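CheA (Treponema denticola, PDB 6Y1Y) is a chemotaxis histidine kinase, here its dimerization domain, that probably relays chemoreceptor signals to the flagellar motors by autophosphorylation and phosphotransfer. Local coordinates at residues Val17-Ile22 / Leu111-Gly116; Ala35-Lys40 / Gly91-Leu96; Thr52-Asp57 / Leu80-Ser85. All coordinates share one frame; numbering follows the deposited sequence.

Interaction 1 of 3, residues Val17-Ile22 / Leu111-Gly116; sequences VSETVI and LGRISG
Glu19 and Arg113 reach across the two helices and meet as a salt bridge. Their side chains cross at about a right angle, yet the charged ends lie nearly flat to each other, with carboxylate and guanidinium planes 19° apart. Arg113 NH2 donates to Glu19 OE1 at 2.8 Å. The oxygen lies close to the guanidinium plane, at its edge, and is met on its syn side but tilted out of the carboxylate plane. The bond is moderately straight, with an N-H...O angle of 151°. Arg113 starts with CG anti to the backbone N and bends at chi3, which turns its end back toward Glu19. On its own helix, Asn110 also binds NH2 and Glu117 pairs with NH1, so both terminal nitrogens are engaged.

Ile114 packs next to the ion pair, against Glu19 and Thr20. Its CB points at helix 7-67, and its two branches touch different residues. CD1 lies 3.8 Å from Glu19 CB and equally close to the Glu19 carbonyl oxygen. CG2 comes to 3.2 Å from Thr20 OG1, a close approach. That hydroxyl is hydrogen-bonded to the Leu16 carbonyl one turn back, so it is satisfied within its own helix although it lies against a methyl. Thr20 and Ile114 also have the nearest CA atoms, 6.8 Å apart.

The helix axes run antiparallel at 156° and approach to 9.9 Å. Thr23 of helix 7-67 and Leu118 of helix 93-125 extend the packing along the same pair. The second subunit adds its own helices, with its Gln119 against Val17 and its Leu27 against Leu111.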
loop_
_atom_site.group_PDB
_atom_site.type_symbol
_atom_site.label_atom_id
_atom_site.label_comp_id
_atom_site.label_asym_id
_atom_site.label_seq_id
_atom_site.Cartn_x
_atom_site.Cartn_y
_atom_site.Cartn_z
ATOM N N VAL B 17 16.830 15.930 16.810
ATOM C CA VAL B 17 15.393 16.177 16.779
ATOM C C VAL B 17 14.992 16.767 15.430
ATOM O O VAL B 17 13.931 16.445 14.882
ATOM C CB VAL B 17 14.972 17.089 17.948
ATOM C CG1 VAL B 17 13.507 17.497 17.817
ATOM C CG2 VAL B 17 15.225 16.401 19.285
ATOM N N SER B 18 15.863 17.595 14.848
ATOM C CA SER B 18 15.611 18.100 13.501
ATOM C C SER B 18 15.511 16.961 12.492
ATOM O O SER B 18 14.613 16.955 11.637
ATOM C CB SER B 18 16.713 19.086 13.097
ATOM O OG SER B 18 16.585 19.459 11.741
ATOM N N GLU B 19 16.425 15.989 12.569
ATOM C CA GLU B 19 16.346 14.818 11.698
ATOM C C GLU B 19 15.057 14.043 11.931
ATOM O O GLU B 19 14.498 13.456 10.996
ATOM C CB GLU B 19 17.538 13.894 11.929
ATOM C CG GLU B 19 18.868 14.345 11.368
ATOM C CD GLU B 19 19.904 13.241 11.471
ATOM O OE1 GLU B 19 19.889 12.336 10.607
ATOM O OE2 GLU B 19 20.714 13.261 12.425
ATOM N N THR B 20 14.605 13.983 13.187
ATOM C CA THR B 20 13.360 13.291 13.503
ATOM C C THR B 20 12.179 13.979 12.845
ATOM O O THR B 20 11.299 13.317 12.281
ATOM C CB THR B 20 13.153 13.236 15.018
ATOM O OG1 THR B 20 14.288 12.620 15.643
ATOM C CG2 THR B 20 11.909 12.436 15.361
ATOM N N VAL B 21 12.153 15.314 12.900
ATOM C CA VAL B 21 11.058 16.081 12.311
ATOM C C VAL B 21 11.042 15.918 10.795
ATOM O O VAL B 21 9.974 15.813 10.178
ATOM C CB VAL B 21 11.170 17.559 12.728
ATOM C CG1 VAL B 21 10.215 18.419 11.903
ATOM C CG2 VAL B 21 10.888 17.715 14.223
ATOM N N ILE B 22 12.220 15.884 10.173
ATOM C CA ILE B 22 12.294 15.691 8.728
ATOM C C ILE B 22 11.769 14.316 8.364
ATOM O O ILE B 22 10.975 14.154 7.428
ATOM C CB ILE B 22 13.742 15.870 8.239
ATOM C CG1 ILE B 22 14.205 17.312 8.448
ATOM C CG2 ILE B 22 13.882 15.418 6.789
ATOM C CD1 ILE B 22 15.688 17.515 8.205
ATOM N N LEU B 111 14.392 6.330 10.757
ATOM C CA LEU B 111 13.841 6.622 12.075
ATOM C C LEU B 111 14.428 5.699 13.127
ATOM O O LEU B 111 14.723 6.136 14.245
ATOM C CB LEU B 111 12.319 6.506 12.046
ATOM C CG LEU B 111 11.650 6.774 13.396
ATOM C CD1 LEU B 111 11.924 8.187 13.850
ATOM C CD2 LEU B 111 10.162 6.523 13.302
ATOM N N GLY B 112 14.613 4.419 12.788
ATOM C CA GLY B 112 15.254 3.510 13.726
ATOM C C GLY B 112 16.654 3.953 14.097
ATOM O O GLY B 112 17.035 3.921 15.270
ATOM N N ARG B 113 17.431 4.409 13.114
ATOM C CA ARG B 113 18.779 4.886 13.407
ATOM C C ARG B 113 18.736 6.130 14.283
ATOM O O ARG B 113 19.472 6.233 15.273
ATOM C CB ARG B 113 19.543 5.165 12.112
ATOM C CG ARG B 113 20.966 5.654 12.359
ATOM C CD ARG B 113 21.609 6.240 11.112
ATOM N NE ARG B 113 20.841 7.349 10.551
ATOM C CZ ARG B 113 20.825 8.583 11.048
ATOM N NH1 ARG B 113 21.538 8.883 12.129
ATOM N NH2 ARG B 113 20.097 9.525 10.460
ATOM N N ILE B 114 17.866 7.081 13.943
ATOM C CA ILE B 114 17.766 8.309 14.723
ATOM C C ILE B 114 17.322 7.999 16.147
ATOM O O ILE B 114 17.858 8.556 17.115
ATOM C CB ILE B 114 16.818 9.305 14.031
ATOM C CG1 ILE B 114 17.395 9.736 12.684
ATOM C CG2 ILE B 114 16.587 10.524 14.913
ATOM C CD1 ILE B 114 16.340 10.258 11.746
ATOM N N SER B 115 16.354 7.091 16.301
ATOM C CA SER B 115 15.839 6.779 17.631
ATOM C C SER B 115 16.918 6.161 18.513
ATOM O O SER B 115 16.974 6.438 19.716
ATOM C CB SER B 115 14.635 5.844 17.528
ATOM O OG SER B 115 15.041 4.518 17.253
ATOM N N GLY B 116 17.784 5.328 17.935
ATOM C CA GLY B 116 18.915 4.815 18.691
ATOM C C GLY B 116 19.854 5.916 19.143
ATOM O O GLY B 116 20.331 5.913 20.282
#

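Interaction 2 of 3, residues Ala35-Lys40 / Gly91-Leu96; sequences AELYDK and GDFDSL
Phe93 and Leu37 make the apolar part of the contact. Leu37 CD2 lies 3.7 Å from Phe93 CE2 and is also near CD2 and CZ of the same ring. The same methyl reaches Leu96 CB at 4.1 Å, so Leu37 sits against two residues one turn apart on the other helix. Phe93 has CG anti to its backbone N (chi1 -169°). This swings the ring toward helix 7-67, although its CB does not start in that direction.

This is side-chain packing between antiparallel helices of the CheA dimerization domain, where each subunit gives a helical hairpin to a helical bundle. Helix 93-125 begins here, and Asp92 takes its N-cap position without a capping bond from its side chain. The dimer partner completes the packing: Phe93 meets Phe93 and Phe41 of the second subunit, and Leu37 meets its Met97.

Polar backbone also touches the ring. The Leu37 carbonyl oxygen lies at the ring edge, in its plane, 3.2 Å from Phe93 CE2. The carbonyl thus faces the hydrogen-bearing rim of the phenyl group.

Lys40 contributes through its aliphatic chain. Its CG stands at the same edge, 3.8 Å from Phe93 CD2, and the two side chains run past each other in opposite directions. Beyond this CG the chain bends at chi2, and NZ makes a weak hydrogen bond to Ser44 OG.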
loop_
_atom_site.group_PDB
_atom_site.type_symbol
_atom_site.label_atom_id
_atom_site.label_comp_id
_atom_site.label_asym_id
_atom_site.label_seq_id
_atom_site.Cartn_x
_atom_site.Cartn_y
_atom_site.Cartn_z
ATOM N N ALA B 35 -2.764 6.383 1.115
ATOM C CA ALA B 35 -4.187 6.704 1.043
ATOM C C ALA B 35 -4.617 6.955 -0.397
ATOM O O ALA B 35 -5.696 6.514 -0.809
ATOM C CB ALA B 35 -4.517 7.913 1.917
ATOM N N GLU B 36 -3.782 7.654 -1.180
ATOM C CA GLU B 36 -4.070 7.855 -2.602
ATOM C C GLU B 36 -4.108 6.529 -3.350
ATOM O O GLU B 36 -4.941 6.333 -4.244
ATOM C CB GLU B 36 -3.012 8.756 -3.245
ATOM C CG GLU B 36 -2.942 10.185 -2.735
ATOM C CD GLU B 36 -1.774 10.947 -3.346
ATOM O OE1 GLU B 36 -0.937 10.306 -4.024
ATOM O OE2 GLU B 36 -1.685 12.178 -3.152
ATOM N N LEU B 37 -3.186 5.624 -3.020
ATOM C CA LEU B 37 -3.160 4.315 -3.665
ATOM C C LEU B 37 -4.387 3.488 -3.299
ATOM O O LEU B 37 -4.927 2.764 -4.146
ATOM C CB LEU B 37 -1.870 3.584 -3.294
ATOM C CG LEU B 37 -0.631 4.067 -4.059
ATOM C CD1 LEU B 37 0.649 3.565 -3.414
ATOM C CD2 LEU B 37 -0.708 3.596 -5.505
ATOM N N TYR B 38 -4.843 3.563 -2.048
ATOM C CA TYR B 38 -6.085 2.889 -1.687
ATOM C C TYR B 38 -7.241 3.402 -2.541
ATOM O O TYR B 38 -8.013 2.614 -3.103
ATOM C CB TYR B 38 -6.381 3.088 -0.189
ATOM C CG TYR B 38 -7.760 2.616 0.223
ATOM C CD1 TYR B 38 -8.036 1.265 0.395
ATOM C CD2 TYR B 38 -8.797 3.522 0.412
ATOM C CE1 TYR B 38 -9.309 0.834 0.750
ATOM C CE2 TYR B 38 -10.066 3.097 0.765
ATOM C CZ TYR B 38 -10.316 1.755 0.941
ATOM O OH TYR B 38 -11.589 1.341 1.284
ATOM N N ASP B 39 -7.369 4.730 -2.653
ATOM C CA ASP B 39 -8.442 5.308 -3.451
ATOM C C ASP B 39 -8.335 4.879 -4.906
ATOM O O ASP B 39 -9.352 4.629 -5.564
ATOM C CB ASP B 39 -8.417 6.834 -3.356
ATOM C CG ASP B 39 -8.875 7.336 -2.018
ATOM O OD1 ASP B 39 -9.508 6.565 -1.268
ATOM O OD2 ASP B 39 -8.592 8.512 -1.724
ATOM N N LYS B 40 -7.109 4.847 -5.437
ATOM C CA LYS B 40 -6.894 4.456 -6.825
ATOM C C LYS B 40 -7.267 2.997 -7.024
ATOM O O LYS B 40 -7.920 2.645 -8.015
ATOM C CB LYS B 40 -5.438 4.706 -7.209
ATOM C CG LYS B 40 -5.008 4.085 -8.511
ATOM C CD LYS B 40 -5.562 4.834 -9.683
ATOM C CE LYS B 40 -5.214 4.112 -10.962
ATOM N NZ LYS B 40 -6.028 4.639 -12.070
ATOM N N GLY B 91 -3.319 0.071 -14.766
ATOM C CA GLY B 91 -2.172 0.854 -15.203
ATOM C C GLY B 91 -0.909 0.397 -14.501
ATOM O O GLY B 91 -0.625 -0.801 -14.388
ATOM N N ASP B 92 -0.150 1.367 -13.999
ATOM C CA ASP B 92 1.117 1.108 -13.341
ATOM C C ASP B 92 0.976 0.960 -11.833
ATOM O O ASP B 92 1.947 1.204 -11.112
ATOM C CB ASP B 92 2.112 2.222 -13.657
ATOM C CG ASP B 92 2.493 2.262 -15.123
ATOM O OD1 ASP B 92 2.690 1.179 -15.720
ATOM O OD2 ASP B 92 2.582 3.376 -15.686
ATOM N N PHE B 93 -0.207 0.580 -11.346
ATOM C CA PHE B 93 -0.412 0.460 -9.903
ATOM C C PHE B 93 0.672 -0.375 -9.238
ATOM O O PHE B 93 1.165 -0.015 -8.168
ATOM C CB PHE B 93 -1.788 -0.141 -9.595
ATOM C CG PHE B 93 -2.171 -0.060 -8.132
ATOM C CD1 PHE B 93 -1.788 -1.057 -7.236
ATOM C CD2 PHE B 93 -2.906 1.015 -7.655
ATOM C CE1 PHE B 93 -2.131 -0.977 -5.886
ATOM C CE2 PHE B 93 -3.253 1.092 -6.306
ATOM C CZ PHE B 93 -2.862 0.109 -5.429
ATOM N N ASP B 94 1.037 -1.517 -9.834
ATOM C CA ASP B 94 1.989 -2.392 -9.152
ATOM C C ASP B 94 3.315 -1.669 -8.911
ATOM O O ASP B 94 3.881 -1.760 -7.816
ATOM C CB ASP B 94 2.184 -3.723 -9.910
ATOM C CG ASP B 94 2.483 -3.565 -11.405
ATOM O OD1 ASP B 94 2.660 -2.449 -11.921
ATOM O OD2 ASP B 94 2.542 -4.612 -12.093
ATOM N N SER B 95 3.790 -0.908 -9.900
ATOM C CA SER B 95 5.040 -0.157 -9.774
ATOM C C SER B 95 4.913 0.992 -8.784
ATOM O O SER B 95 5.825 1.231 -7.982
ATOM C CB SER B 95 5.451 0.391 -11.142
ATOM O OG SER B 95 6.127 -0.590 -11.895
ATOM N N LEU B 96 3.789 1.715 -8.830
ATOM C CA LEU B 96 3.552 2.818 -7.902
ATOM C C LEU B 96 3.479 2.329 -6.460
ATOM O O LEU B 96 4.029 2.969 -5.549
ATOM C CB LEU B 96 2.264 3.548 -8.270
ATOM C CG LEU B 96 2.220 4.239 -9.629
ATOM C CD1 LEU B 96 0.820 4.775 -9.860
ATOM C CD2 LEU B 96 3.250 5.358 -9.685
#

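Interaction 3 of 3, residues Thr52-Asp57 / Leu80-Ser85; sequences TRRLLD and LNEYSS
Glu82 leans over to helix 7-67, where its carboxylate meets Arg54. Its CB already points at that helix and lies 4.3 Å from Leu55 CD1. This is the apolar half of the contact, and Leu55 and Glu82 also have the nearest CA atoms, 6.6 Å apart. Beyond CG the chain bends at chi2 (-82°) and brings the carboxylate to Arg54. CD lies in the guanidinium plane, at its edge, 3.5 Å from Arg54 NE. The two oxygens then share that one N-H. OE1 is the better acceptor, at 3.1 Å from NE with an N-H...O angle of 153°. It uses its syn lone pair and is somewhat tilted from the guanidinium plane. OE2 takes a weak bond from the same NE. It also lies 3.3 Å from Arg54 CD, against the aliphatic part of the arginine.

The two side chains cross at about a right angle. Both oxygens fork onto NE; with the planes 49° apart this is not a flat, two-pronged match. Each partner has a second charge to answer. Arg54 NH1 pairs with Asp50, and Glu82 OE2 pairs with Lys58, so Asp50, Arg54, Glu82 and Lys58 form a linked chain of alternating charge. The shared charges probably help fix both groups.

Next to the ion pair, Leu55 packs on Leu86 of helix 72-87. Leu56 packs on Tyr83 of the second subunit, and Tyr83 on its Leu56. Charged pairs flanking apolar packing between antiparallel helices are characteristic of coiled coils and helical bundles, here the CheA dimerization domain.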
loop_
_atom_site.group_PDB
_atom_site.type_symbol
_atom_site.label_atom_id
_atom_site.label_comp_id
_atom_site.label_asym_id
_atom_site.label_seq_id
_atom_site.Cartn_x
_atom_site.Cartn_y
_atom_site.Cartn_z
ATOM N N THR B 52 -14.823 -7.073 -16.255
ATOM C CA THR B 52 -14.815 -8.532 -16.164
ATOM C C THR B 52 -16.216 -9.096 -16.327
ATOM O O THR B 52 -16.418 -10.043 -17.096
ATOM C CB THR B 52 -14.219 -8.961 -14.825
ATOM O OG1 THR B 52 -12.858 -8.543 -14.741
ATOM C CG2 THR B 52 -14.287 -10.481 -14.660
ATOM N N ARG B 53 -17.210 -8.483 -15.671
ATOM C CA ARG B 53 -18.594 -8.894 -15.876
ATOM C C ARG B 53 -18.990 -8.776 -17.341
ATOM O O ARG B 53 -19.636 -9.676 -17.894
ATOM C CB ARG B 53 -19.530 -8.062 -14.999
ATOM C CG ARG B 53 -19.599 -8.518 -13.546
ATOM C CD ARG B 53 -20.735 -7.811 -12.799
ATOM N NE ARG B 53 -20.585 -6.357 -12.827
ATOM C CZ ARG B 53 -19.980 -5.644 -11.881
ATOM N NH1 ARG B 53 -19.466 -6.247 -10.815
ATOM N NH2 ARG B 53 -19.890 -4.325 -12.003
ATOM N N ARG B 54 -18.586 -7.686 -17.998
ATOM C CA ARG B 54 -18.959 -7.504 -19.400
ATOM C C ARG B 54 -18.314 -8.561 -20.294
ATOM O O ARG B 54 -18.972 -9.113 -21.185
ATOM C CB ARG B 54 -18.572 -6.095 -19.848
ATOM C CG ARG B 54 -18.763 -5.842 -21.332
ATOM C CD ARG B 54 -18.879 -4.350 -21.613
ATOM N NE ARG B 54 -17.671 -3.608 -21.261
ATOM C CZ ARG B 54 -17.586 -2.762 -20.244
ATOM N NH1 ARG B 54 -18.642 -2.543 -19.466
ATOM N NH2 ARG B 54 -16.445 -2.122 -20.004
ATOM N N LEU B 55 -17.031 -8.863 -20.070
ATOM C CA LEU B 55 -16.367 -9.889 -20.877
ATOM C C LEU B 55 -17.010 -11.263 -20.685
ATOM O O LEU B 55 -17.213 -12.010 -21.655
ATOM C CB LEU B 55 -14.883 -9.926 -20.528
ATOM C CG LEU B 55 -14.057 -10.991 -21.250
ATOM C CD1 LEU B 55 -14.128 -10.807 -22.757
ATOM C CD2 LEU B 55 -12.624 -10.943 -20.762
ATOM N N LEU B 56 -17.305 -11.626 -19.437
ATOM C CA LEU B 56 -17.948 -12.904 -19.145
ATOM C C LEU B 56 -19.334 -12.983 -19.770
ATOM O O LEU B 56 -19.755 -14.054 -20.222
ATOM C CB LEU B 56 -18.032 -13.107 -17.631
ATOM C CG LEU B 56 -16.686 -13.345 -16.950
ATOM C CD1 LEU B 56 -16.880 -13.503 -15.447
ATOM C CD2 LEU B 56 -15.970 -14.551 -17.562
ATOM N N ASP B 57 -20.087 -11.881 -19.752
ATOM C CA ASP B 57 -21.405 -11.893 -20.375
ATOM C C ASP B 57 -21.306 -11.954 -21.892
ATOM O O ASP B 57 -22.064 -12.688 -22.545
ATOM C CB ASP B 57 -22.177 -10.641 -19.970
ATOM C CG ASP B 57 -23.565 -10.610 -20.570
ATOM O OD1 ASP B 57 -24.312 -11.580 -20.336
ATOM O OD2 ASP B 57 -23.901 -9.635 -21.277
ATOM N N LEU B 80 -11.104 -9.039 -28.206
ATOM C CA LEU B 80 -9.717 -8.630 -27.970
ATOM C C LEU B 80 -9.644 -7.218 -27.403
ATOM O O LEU B 80 -8.782 -6.923 -26.568
ATOM C CB LEU B 80 -8.906 -8.729 -29.272
ATOM C CG LEU B 80 -8.563 -10.167 -29.668
ATOM C CD1 LEU B 80 -8.019 -10.217 -31.083
ATOM C CD2 LEU B 80 -7.561 -10.765 -28.675
ATOM N N ASN B 81 -10.534 -6.333 -27.852
ATOM C CA ASN B 81 -10.548 -4.956 -27.361
ATOM C C ASN B 81 -11.009 -4.891 -25.911
ATOM O O ASN B 81 -10.464 -4.113 -25.121
ATOM C CB ASN B 81 -11.408 -4.084 -28.268
ATOM C CG ASN B 81 -10.722 -3.808 -29.586
ATOM O OD1 ASN B 81 -9.500 -3.920 -29.687
ATOM N ND2 ASN B 81 -11.496 -3.480 -30.611
ATOM N N GLU B 82 -12.001 -5.707 -25.541
ATOM C CA GLU B 82 -12.419 -5.770 -24.144
ATOM C C GLU B 82 -11.271 -6.306 -23.306
ATOM O O GLU B 82 -10.953 -5.766 -22.235
ATOM C CB GLU B 82 -13.637 -6.689 -23.990
ATOM C CG GLU B 82 -14.946 -6.185 -24.585
ATOM C CD GLU B 82 -15.697 -5.214 -23.682
ATOM O OE1 GLU B 82 -15.217 -4.945 -22.567
ATOM O OE2 GLU B 82 -16.755 -4.714 -24.105
ATOM N N TYR B 83 -10.563 -7.296 -23.851
ATOM C CA TYR B 83 -9.509 -7.964 -23.115
ATOM C C TYR B 83 -8.335 -7.024 -22.879
ATOM O O TYR B 83 -7.814 -6.944 -21.764
ATOM C CB TYR B 83 -9.084 -9.190 -23.923
ATOM C CG TYR B 83 -7.773 -9.849 -23.591
ATOM C CD1 TYR B 83 -7.627 -10.580 -22.433
ATOM C CD2 TYR B 83 -6.718 -9.835 -24.506
ATOM C CE1 TYR B 83 -6.450 -11.221 -22.147
ATOM C CE2 TYR B 83 -5.543 -10.483 -24.243
ATOM C CZ TYR B 83 -5.417 -11.184 -23.060
ATOM O OH TYR B 83 -4.235 -11.820 -22.784
ATOM N N SER B 84 -7.934 -6.261 -23.896
ATOM C CA SER B 84 -6.822 -5.344 -23.658
ATOM C C SER B 84 -7.212 -4.218 -22.706
ATOM O O SER B 84 -6.381 -3.778 -21.901
ATOM C CB SER B 84 -6.273 -4.792 -24.976
ATOM O OG SER B 84 -7.261 -4.171 -25.761
ATOM N N SER B 85 -8.465 -3.754 -22.748
ATOM C CA SER B 85 -8.878 -2.753 -21.769
ATOM C C SER B 85 -8.800 -3.320 -20.357
ATOM O O SER B 85 -8.367 -2.640 -19.421
ATOM C CB SER B 85 -10.307 -2.292 -22.056
ATOM O OG SER B 85 -10.367 -1.406 -23.172
#

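From the N terminus, the long helix 7-67 supplies one side of every contact: 17-22, then 35-40, then 52-57. The chain turns back into helix 72-87, where 80-85 closes the innermost loop in interaction 3. Helix 93-125 follows. Its start closes a wider loop in interaction 2, and 111-116 closes the widest in interaction 1. The three loops nest without crossing, as expected for a hairpin. Interactions 1 and 3 lie on opposite sides of the chain's centre, with their own centres 50 Å apart. Interaction 2 lies near the chain's centre. Together they tie both returning helices to helix 7-67, and each also touches the second subunit.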